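PDB 1UN8: dihydroxyacetone kinase from Citrobacter freundii, which catalyses the ATP-dependent phosphorylation of dihydroxyacetone to dihydroxyacetone phosphate, using magnesium or calcium ions, in glycerol fermentation. Local coordinates for residues S188-C196 / R207-M217; S233-L244 / I271-L281. One frame throughout, in Å; residues are numbered along the deposited sequence.

Interaction 1 (S188-C196 / R207-M217); sequences SLGVALSSC and RHHPGHAELGM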
loop_
_atom_site.group_PDB
_atom_site.type_symbol
_atom_site.label_atom_id
_atom_site.label_comp_id
_atom_site.label_asym_id
_atom_site.label_seq_id
_atom_site.Cartn_x
_atom_site.Cartn_y
_atom_site.Cartn_z
ATOM N N SER A 188 -17.868 -1.248 10.739
ATOM C CA SER A 188 -17.025 -0.943 9.593
ATOM C C SER A 188 -17.816 -0.762 8.302
ATOM O O SER A 188 -18.871 -1.371 8.110
ATOM C CB SER A 188 -16.000 -2.054 9.399
ATOM O OG SER A 188 -15.310 -2.308 10.603
ATOM N N LEU A 189 -17.288 0.089 7.429
ATOM C CA LEU A 189 -17.897 0.350 6.139
ATOM C C LEU A 189 -16.787 0.567 5.118
ATOM O O LEU A 189 -15.894 1.382 5.319
ATOM C CB LEU A 189 -18.793 1.587 6.202
ATOM C CG LEU A 189 -19.490 1.968 4.894
ATOM C CD1 LEU A 189 -20.266 0.772 4.371
ATOM C CD2 LEU A 189 -20.405 3.178 5.130
ATOM N N GLY A 190 -16.844 -0.169 4.021
ATOM C CA GLY A 190 -15.821 -0.027 3.001
ATOM C C GLY A 190 -16.348 0.492 1.677
ATOM O O GLY A 190 -17.556 0.475 1.409
ATOM N N VAL A 191 -15.435 0.969 0.841
ATOM C CA VAL A 191 -15.807 1.486 -0.463
ATOM C C VAL A 191 -14.643 1.201 -1.390
ATOM O O VAL A 191 -13.486 1.219 -0.953
ATOM C CB VAL A 191 -16.080 3.014 -0.419
ATOM C CG1 VAL A 191 -14.803 3.773 -0.102
ATOM C CG2 VAL A 191 -16.676 3.474 -1.744
ATOM N N ALA A 192 -14.943 0.920 -2.659
ATOM C CA ALA A 192 -13.901 0.625 -3.620
ATOM C C ALA A 192 -14.198 1.166 -5.014
ATOM O O ALA A 192 -15.359 1.256 -5.428
ATOM C CB ALA A 192 -13.676 -0.876 -3.677
ATOM N N LEU A 193 -13.133 1.534 -5.727
ATOM C CA LEU A 193 -13.249 2.050 -7.082
ATOM C C LEU A 193 -13.103 0.885 -8.047
ATOM O O LEU A 193 -13.571 0.945 -9.181
ATOM C CB LEU A 193 -12.173 3.103 -7.348
ATOM C CG LEU A 193 -12.225 4.281 -6.372
ATOM C CD1 LEU A 193 -11.230 5.368 -6.801
ATOM C CD2 LEU A 193 -13.643 4.833 -6.308
ATOM N N SER A 194 -12.454 -0.179 -7.599
ATOM C CA SER A 194 -12.293 -1.365 -8.436
ATOM C C SER A 194 -11.939 -2.587 -7.597
ATOM O O SER A 194 -11.357 -2.474 -6.522
ATOM C CB SER A 194 -11.228 -1.150 -9.523
ATOM O OG SER A 194 -9.970 -0.849 -8.961
ATOM N N SER A 195 -12.309 -3.762 -8.081
ATOM C CA SER A 195 -11.999 -4.967 -7.339
ATOM C C SER A 195 -10.500 -5.252 -7.455
ATOM O O SER A 195 -9.748 -4.438 -7.984
ATOM C CB SER A 195 -12.821 -6.137 -7.856
ATOM O OG SER A 195 -12.773 -7.215 -6.942
ATOM N N CYS A 196 -10.064 -6.404 -6.973
ATOM C CA CYS A 196 -8.639 -6.734 -6.988
ATOM C C CYS A 196 -8.209 -7.649 -8.123
ATOM O O CYS A 196 -9.031 -8.326 -8.743
ATOM C CB CYS A 196 -8.262 -7.410 -5.664
ATOM S SG CYS A 196 -9.233 -8.912 -5.375
ATOM N N ARG A 207 -13.981 -5.825 -11.502
ATOM C CA ARG A 207 -15.185 -5.002 -11.540
ATOM C C ARG A 207 -14.805 -3.559 -11.260
ATOM O O ARG A 207 -13.991 -3.273 -10.388
ATOM C CB ARG A 207 -16.228 -5.500 -10.545
ATOM C CG ARG A 207 -17.533 -4.716 -10.576
ATOM C CD ARG A 207 -18.438 -5.160 -9.434
ATOM N NE ARG A 207 -18.296 -6.580 -9.165
ATOM C CZ ARG A 207 -18.383 -7.122 -7.959
ATOM N NH1 ARG A 207 -18.619 -6.369 -6.896
ATOM N NH2 ARG A 207 -18.217 -8.421 -7.813
ATOM N N HIS A 208 -15.397 -2.669 -12.011
ATOM C CA HIS A 208 -15.150 -1.267 -11.890
ATOM C C HIS A 208 -16.336 -0.444 -12.439
ATOM O O HIS A 208 -16.944 -0.822 -13.451
ATOM C CB HIS A 208 -13.840 -0.897 -12.645
ATOM C CG HIS A 208 -13.681 0.613 -12.950
ATOM N ND1 HIS A 208 -13.246 1.520 -12.009
ATOM C CD2 HIS A 208 -13.907 1.320 -14.083
ATOM C CE1 HIS A 208 -13.210 2.726 -12.550
ATOM N NE2 HIS A 208 -13.606 2.632 -13.806
ATOM N N HIS A 209 -16.659 0.633 -11.803
ATOM C CA HIS A 209 -17.680 1.498 -12.319
ATOM C C HIS A 209 -16.949 2.787 -12.658
ATOM O O HIS A 209 -16.272 3.379 -11.822
ATOM C CB HIS A 209 -18.831 1.639 -11.318
ATOM C CG HIS A 209 -19.283 0.276 -10.694
ATOM N ND1 HIS A 209 -19.819 -0.755 -11.435
ATOM C CD2 HIS A 209 -19.221 -0.168 -9.416
ATOM C CE1 HIS A 209 -20.069 -1.780 -10.640
ATOM N NE2 HIS A 209 -19.716 -1.450 -9.411
ATOM N N PRO A 210 -17.048 3.203 -13.920
ATOM C CA PRO A 210 -16.381 4.443 -14.315
ATOM C C PRO A 210 -16.889 5.682 -13.592
ATOM O O PRO A 210 -18.098 5.909 -13.536
ATOM C CB PRO A 210 -16.635 4.507 -15.822
ATOM C CG PRO A 210 -16.991 3.107 -16.200
ATOM C CD PRO A 210 -17.845 2.578 -15.082
ATOM N N GLY A 211 -15.980 6.486 -13.062
ATOM C CA GLY A 211 -16.331 7.707 -12.353
ATOM C C GLY A 211 -17.158 7.486 -11.083
ATOM O O GLY A 211 -17.450 8.437 -10.350
ATOM N N HIS A 212 -17.524 6.239 -10.820
ATOM C CA HIS A 212 -18.303 5.909 -9.634
ATOM C C HIS A 212 -17.575 5.060 -8.623
ATOM O O HIS A 212 -16.416 4.676 -8.843
ATOM C CB HIS A 212 -19.575 5.152 -10.022
ATOM C CG HIS A 212 -20.432 5.877 -11.089
ATOM N ND1 HIS A 212 -21.012 7.107 -10.869
ATOM C CD2 HIS A 212 -20.775 5.515 -12.349
ATOM C CE1 HIS A 212 -21.679 7.475 -11.948
ATOM N NE2 HIS A 212 -21.551 6.527 -12.860
ATOM N N ALA A 213 -18.236 4.763 -7.505
ATOM C CA ALA A 213 -17.617 3.970 -6.441
ATOM C C ALA A 213 -18.583 2.971 -5.826
ATOM O O ALA A 213 -19.699 3.323 -5.448
ATOM C CB ALA A 213 -17.075 4.892 -5.357
ATOM N N GLU A 214 -18.142 1.723 -5.707
ATOM C CA GLU A 214 -18.986 0.684 -5.137
ATOM C C GLU A 214 -18.888 0.635 -3.607
ATOM O O GLU A 214 -17.877 0.214 -3.033
ATOM C CB GLU A 214 -18.621 -0.679 -5.727
ATOM C CG GLU A 214 -19.447 -1.821 -5.172
ATOM C CD GLU A 214 -19.288 -3.107 -5.965
ATOM O OE1 GLU A 214 -19.423 -4.193 -5.352
ATOM O OE2 GLU A 214 -19.047 -3.043 -7.197
ATOM N N LEU A 215 -19.953 1.074 -2.947
ATOM C CA LEU A 215 -19.994 1.071 -1.499
ATOM C C LEU A 215 -20.242 -0.349 -1.002
ATOM O O LEU A 215 -21.144 -1.039 -1.488
ATOM C CB LEU A 215 -21.110 1.992 -1.000
ATOM C CG LEU A 215 -21.252 2.075 0.515
ATOM C CD1 LEU A 215 -20.021 2.743 1.089
ATOM C CD2 LEU A 215 -22.484 2.871 0.883
ATOM N N GLY A 216 -19.433 -0.792 -0.045
ATOM C CA GLY A 216 -19.619 -2.118 0.508
ATOM C C GLY A 216 -19.018 -3.298 -0.228
ATOM O O GLY A 216 -19.335 -4.443 0.092
ATOM N N MET A 217 -18.167 -3.052 -1.217
ATOM C CA MET A 217 -17.545 -4.174 -1.920
ATOM C C MET A 217 -16.834 -5.036 -0.860
ATOM O O MET A 217 -16.113 -4.517 0.007
ATOM C CB MET A 217 -16.536 -3.676 -2.953
ATOM C CG MET A 217 -15.942 -4.794 -3.790
ATOM S SD MET A 217 -14.721 -4.250 -5.038
ATOM C CE MET A 217 -15.844 -3.489 -6.271
HETATM O O HOH W 1 -16.163 1.678 -9.497
#

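Interaction 2 (S233-L244 / I271-L281); sequences SAQVVNLMVDKL and IITRELASSPL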
loop_
_atom_site.group_PDB
_atom_site.type_symbol
_atom_site.label_atom_id
_atom_site.label_comp_id
_atom_site.label_asym_id
_atom_site.label_seq_id
_atom_site.Cartn_x
_atom_site.Cartn_y
_atom_site.Cartn_z
ATOM N N SER A 233 -13.668 12.499 -2.788
ATOM C CA SER A 233 -13.299 12.090 -1.435
ATOM C C SER A 233 -14.213 12.602 -0.316
ATOM O O SER A 233 -14.593 11.842 0.576
ATOM C CB SER A 233 -11.843 12.485 -1.148
ATOM O OG SER A 233 -11.634 13.880 -1.323
ATOM N N ALA A 234 -14.578 13.875 -0.365
ATOM C CA ALA A 234 -15.428 14.429 0.678
ATOM C C ALA A 234 -16.834 13.832 0.682
ATOM O O ALA A 234 -17.378 13.469 1.732
ATOM C CB ALA A 234 -15.505 15.927 0.526
ATOM N N GLN A 235 -17.426 13.733 -0.498
ATOM C CA GLN A 235 -18.759 13.197 -0.608
ATOM C C GLN A 235 -18.749 11.747 -0.169
ATOM O O GLN A 235 -19.567 11.327 0.655
ATOM C CB GLN A 235 -19.260 13.346 -2.046
ATOM C CG GLN A 235 -19.514 14.810 -2.430
ATOM C CD GLN A 235 -19.845 14.995 -3.897
ATOM O OE1 GLN A 235 -20.792 14.395 -4.410
ATOM N NE2 GLN A 235 -19.070 15.834 -4.584
ATOM N N VAL A 236 -17.807 10.981 -0.699
ATOM C CA VAL A 236 -17.709 9.576 -0.337
ATOM C C VAL A 236 -17.500 9.377 1.165
ATOM O O VAL A 236 -18.182 8.568 1.781
ATOM C CB VAL A 236 -16.571 8.881 -1.113
ATOM C CG1 VAL A 236 -16.420 7.438 -0.651
ATOM C CG2 VAL A 236 -16.874 8.935 -2.602
ATOM N N VAL A 237 -16.577 10.115 1.768
ATOM C CA VAL A 237 -16.349 9.942 3.192
ATOM C C VAL A 237 -17.527 10.381 4.056
ATOM O O VAL A 237 -17.855 9.718 5.046
ATOM C CB VAL A 237 -15.062 10.669 3.647
ATOM C CG1 VAL A 237 -14.979 10.718 5.170
ATOM C CG2 VAL A 237 -13.857 9.929 3.111
ATOM N N ASN A 238 -18.183 11.479 3.690
ATOM C CA ASN A 238 -19.311 11.939 4.492
ATOM C C ASN A 238 -20.484 10.969 4.402
ATOM O O ASN A 238 -21.204 10.750 5.381
ATOM C CB ASN A 238 -19.741 13.343 4.071
ATOM C CG ASN A 238 -18.744 14.415 4.503
ATOM O OD1 ASN A 238 -18.171 14.353 5.597
ATOM N ND2 ASN A 238 -18.554 15.412 3.651
ATOM N N LEU A 239 -20.676 10.379 3.231
ATOM C CA LEU A 239 -21.748 9.426 3.069
ATOM C C LEU A 239 -21.477 8.260 4.012
ATOM O O LEU A 239 -22.379 7.762 4.697
ATOM C CB LEU A 239 -21.798 8.940 1.623
ATOM C CG LEU A 239 -22.646 7.702 1.313
ATOM C CD1 LEU A 239 -24.024 7.818 1.956
ATOM C CD2 LEU A 239 -22.769 7.544 -0.196
ATOM N N MET A 240 -20.218 7.837 4.048
ATOM C CA MET A 240 -19.797 6.736 4.892
ATOM C C MET A 240 -19.945 7.112 6.351
ATOM O O MET A 240 -20.409 6.316 7.172
ATOM C CB MET A 240 -18.348 6.376 4.580
ATOM C CG MET A 240 -18.183 5.663 3.248
ATOM S SD MET A 240 -16.466 5.344 2.739
ATOM C CE MET A 240 -16.115 3.753 3.547
ATOM N N VAL A 241 -19.566 8.338 6.677
ATOM C CA VAL A 241 -19.672 8.785 8.050
ATOM C C VAL A 241 -21.123 8.798 8.522
ATOM O O VAL A 241 -21.413 8.469 9.676
ATOM C CB VAL A 241 -19.032 10.175 8.224
ATOM C CG1 VAL A 241 -19.378 10.762 9.594
ATOM C CG2 VAL A 241 -17.533 10.046 8.086
ATOM N N ASP A 242 -22.041 9.173 7.639
ATOM C CA ASP A 242 -23.442 9.191 8.029
ATOM C C ASP A 242 -23.867 7.796 8.462
ATOM O O ASP A 242 -24.368 7.608 9.572
ATOM C CB ASP A 242 -24.336 9.658 6.872
ATOM C CG ASP A 242 -24.260 11.155 6.643
ATOM O OD1 ASP A 242 -24.144 11.899 7.644
ATOM O OD2 ASP A 242 -24.332 11.586 5.469
ATOM N N LYS A 243 -23.649 6.820 7.583
ATOM C CA LYS A 243 -24.016 5.441 7.871
ATOM C C LYS A 243 -23.344 4.928 9.128
ATOM O O LYS A 243 -23.936 4.151 9.876
ATOM C CB LYS A 243 -23.696 4.554 6.672
ATOM C CG LYS A 243 -24.531 4.941 5.478
ATOM C CD LYS A 243 -24.325 4.058 4.279
ATOM C CE LYS A 243 -25.260 4.483 3.157
ATOM N NZ LYS A 243 -26.685 4.529 3.629
ATOM N N LEU A 244 -22.113 5.368 9.379
ATOM C CA LEU A 244 -21.435 4.939 10.591
ATOM C C LEU A 244 -22.155 5.540 11.790
ATOM O O LEU A 244 -22.419 4.844 12.770
ATOM C CB LEU A 244 -19.972 5.380 10.586
ATOM C CG LEU A 244 -18.991 4.459 9.849
ATOM C CD1 LEU A 244 -17.633 5.123 9.746
ATOM C CD2 LEU A 244 -18.873 3.136 10.583
ATOM N N ILE A 271 -5.599 12.222 1.934
ATOM C CA ILE A 271 -6.766 13.044 1.656
ATOM C C ILE A 271 -7.965 12.458 2.396
ATOM O O ILE A 271 -8.743 13.188 3.006
ATOM C CB ILE A 271 -7.072 13.080 0.156
ATOM C CG1 ILE A 271 -5.887 13.685 -0.592
ATOM C CG2 ILE A 271 -8.330 13.898 -0.110
ATOM C CD1 ILE A 271 -6.005 13.603 -2.115
ATOM N N ILE A 272 -8.109 11.138 2.339
ATOM C CA ILE A 272 -9.217 10.481 3.010
ATOM C C ILE A 272 -9.154 10.788 4.513
ATOM O O ILE A 272 -10.167 11.080 5.159
ATOM C CB ILE A 272 -9.177 8.937 2.804
ATOM C CG1 ILE A 272 -9.360 8.590 1.320
ATOM C CG2 ILE A 272 -10.259 8.283 3.637
ATOM C CD1 ILE A 272 -10.244 9.566 0.574
ATOM N N THR A 273 -7.947 10.720 5.059
ATOM C CA THR A 273 -7.754 10.986 6.466
ATOM C C THR A 273 -8.196 12.412 6.782
ATOM O O THR A 273 -8.797 12.670 7.821
ATOM C CB THR A 273 -6.288 10.791 6.859
ATOM O OG1 THR A 273 -5.922 9.419 6.657
ATOM C CG2 THR A 273 -6.076 11.165 8.318
ATOM N N ARG A 274 -7.911 13.338 5.879
ATOM C CA ARG A 274 -8.308 14.715 6.103
ATOM C C ARG A 274 -9.827 14.867 6.104
ATOM O O ARG A 274 -10.379 15.614 6.907
ATOM C CB ARG A 274 -7.720 15.629 5.028
ATOM C CG ARG A 274 -8.198 17.073 5.138
ATOM C CD ARG A 274 -7.797 17.869 3.921
ATOM N NE ARG A 274 -8.368 19.210 3.917
ATOM C CZ ARG A 274 -9.674 19.467 3.919
ATOM N NH1 ARG A 274 -10.555 18.471 3.928
ATOM N NH2 ARG A 274 -10.101 20.723 3.900
ATOM N N GLU A 275 -10.490 14.172 5.183
ATOM C CA GLU A 275 -11.939 14.227 5.074
ATOM C C GLU A 275 -12.573 13.738 6.373
ATOM O O GLU A 275 -13.482 14.377 6.912
ATOM C CB GLU A 275 -12.420 13.364 3.896
ATOM C CG GLU A 275 -11.774 13.701 2.556
ATOM C CD GLU A 275 -12.179 15.062 2.023
ATOM O OE1 GLU A 275 -12.619 15.921 2.818
ATOM O OE2 GLU A 275 -12.047 15.286 0.803
ATOM N N LEU A 276 -12.086 12.605 6.871
ATOM C CA LEU A 276 -12.598 12.034 8.104
ATOM C C LEU A 276 -12.461 13.027 9.242
ATOM O O LEU A 276 -13.372 13.185 10.045
ATOM C CB LEU A 276 -11.843 10.760 8.476
ATOM C CG LEU A 276 -12.273 10.185 9.833
ATOM C CD1 LEU A 276 -13.608 9.465 9.701
ATOM C CD2 LEU A 276 -11.228 9.230 10.340
ATOM N N ALA A 277 -11.318 13.693 9.309
ATOM C CA ALA A 277 -11.053 14.667 10.365
ATOM C C ALA A 277 -11.977 15.870 10.282
ATOM O O ALA A 277 -12.170 16.588 11.262
ATOM C CB ALA A 277 -9.599 15.124 10.295
ATOM N N SER A 278 -12.550 16.089 9.107
ATOM C CA SER A 278 -13.455 17.210 8.901
ATOM C C SER A 278 -14.911 16.763 8.851
ATOM O O SER A 278 -15.800 17.571 8.590
ATOM C CB SER A 278 -13.110 17.915 7.594
ATOM O OG SER A 278 -11.737 18.238 7.556
ATOM N N SER A 279 -15.157 15.478 9.093
ATOM C CA SER A 279 -16.512 14.957 9.048
ATOM C C SER A 279 -17.219 15.173 10.379
ATOM O O SER A 279 -16.587 15.458 11.391
ATOM C CB SER A 279 -16.497 13.463 8.693
ATOM O OG SER A 279 -16.020 12.678 9.770
ATOM N N PRO A 280 -18.552 15.055 10.385
ATOM C CA PRO A 280 -19.330 15.237 11.609
ATOM C C PRO A 280 -18.898 14.249 12.687
ATOM O O PRO A 280 -19.290 14.374 13.846
ATOM C CB PRO A 280 -20.761 14.986 11.146
ATOM C CG PRO A 280 -20.729 15.411 9.717
ATOM C CD PRO A 280 -19.435 14.840 9.229
ATOM N N LEU A 281 -18.081 13.274 12.298
ATOM C CA LEU A 281 -17.598 12.247 13.217
ATOM C C LEU A 281 -16.418 12.755 14.037
ATOM O O LEU A 281 -16.065 12.206 15.081
ATOM C CB LEU A 281 -17.182 11.027 12.408
ATOM C CG LEU A 281 -16.765 9.759 13.130
ATOM C CD1 LEU A 281 -17.880 9.295 14.035
ATOM C CD2 LEU A 281 -16.448 8.698 12.106
#

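Interaction 1 (S188-C196 / R207-M217)
Val191 lies against Leu215 as a non-hydrogen-bonded pair of an antiparallel ladder, and Ala192 with Glu214 forms the hydrogen-bonded pair beside it. The axes of strands 188-192 and 213-215 approach to 4.7 Å at 158°. Ala192 is gripped at both ends: its N donates to Glu214 O, and Glu214 N returns a 2.8 Å bond to Ala192 O. The ladder ends where Gly216 N reaches Gly190 O at 2.7 Å, inside a type II turn over 214-217. At 193 the chain turns a corner, yet 207-217 follows it, for Ser195 N donates to Arg207 O in the carbonyl plane at 2.9 Å.

The side chains illustrate how a ladder sorts its residues by face. On the face of Val191 and Leu215, the CD1 branch of Leu215 meets Leu189 CD1 at 3.8 Å, the two side chains crossing at about a right angle. Farther along, Leu193 CD2 rests on Ala213 CB. Met217 works on the face of Ala192: CG lies anti to the backbone N (chi1 -175°), and the sulfur SD is brought to 3.6 Å from Ser195 CA. His208 ND1 donates to Leu193 O, tilted from the carbonyl plane, and a water bonds the same oxygen to His209 N. The carboxylate of Glu214 gathers His209 NE2 (2.8 Å to OE2, on the anti side), a salt bridge from Arg207 and the backbone N of Gly224, which together should fix its rotation.

Ser195 lies about 8 Å, side chain to side chain, from His220, the histidine that forms the hemiaminal intermediate. Strand 301-309 flanks 186-192 on its other edge, strand 226-228 borders 213-215, and helix 233-247 packs against Leu189, Val191 and Leu215.

Interaction 2 (S233-L244 / I271-L281)
Ser233 meets Glu275 where two helices of the Dak1 domain, 233-247 and 266-277, pack together beside a mixed beta sheet. Their short segments cross at -52° with axes 9.2 Å apart, and the contact is a worked case of one polar bond at the end of an apolar seam. Ser233 OG donates to OE2 of Glu275 at 2.6 Å, using the anti lone pair of that oxygen. A bend at chi2 (-68°) turns the carboxylate back across the N-terminal turn of helix 233-247, whose dipole would probably stabilise its negative charge. The methylene of Ser233 also touches Ile272 CD1. Ala234 follows, its CB 3.5 Å from Glu275 OE2.

One turn on, Val237 points at helix 266-277 and straddles Glu275 CB with both methyls; CG2 also reaches Ile272 CG2 at 4.0 Å. Asn238 lies at the margin, where its OD1 comes alongside the CB of Ser279 and the ring carbon CD of Pro280.

Val241 takes the contact beyond the helix into 279-281. Its CG1 packs on Leu281 CB at 3.6 Å, while CG2 looks toward Leu276 and Ser279. Leu244 closes the seam loosely against Leu281. Strand 254-260 lies beneath Leu276 and Leu281, and from the second subunit Asn7 packs on Ser233 and Ala234, and Phe5 on Ile272. At the C-terminal end of helix 266-277, Ser279 turns its hydroxyl back to the helix: OG donates to Leu276 O at 2.7 Å, and that carbonyl accepts from Ser279 N as well.

In the fold
Coming from the N terminus, the chain builds an earlier sheet, strands 29-32 to 132-137, before it reaches strand 186-192, makes a loop without helix or strand and returns as 207-217, where interaction 1 closes it. It then passes His220 and strand 226-228 and enters helix 233-247. Interaction 2 closes a second, longer loop that holds strand 254-260 and the start of helix 266-277. The two loops therefore follow in series, neither nesting nor crossing. Helix 233-247 joins them: Met240, which takes no part in the contact with 271-281, lays its SD 3.6 Å from Val191 CG1. One side of the sheet is thus tied to its helical layer, and both contacts touch the second subunit of the homodimer.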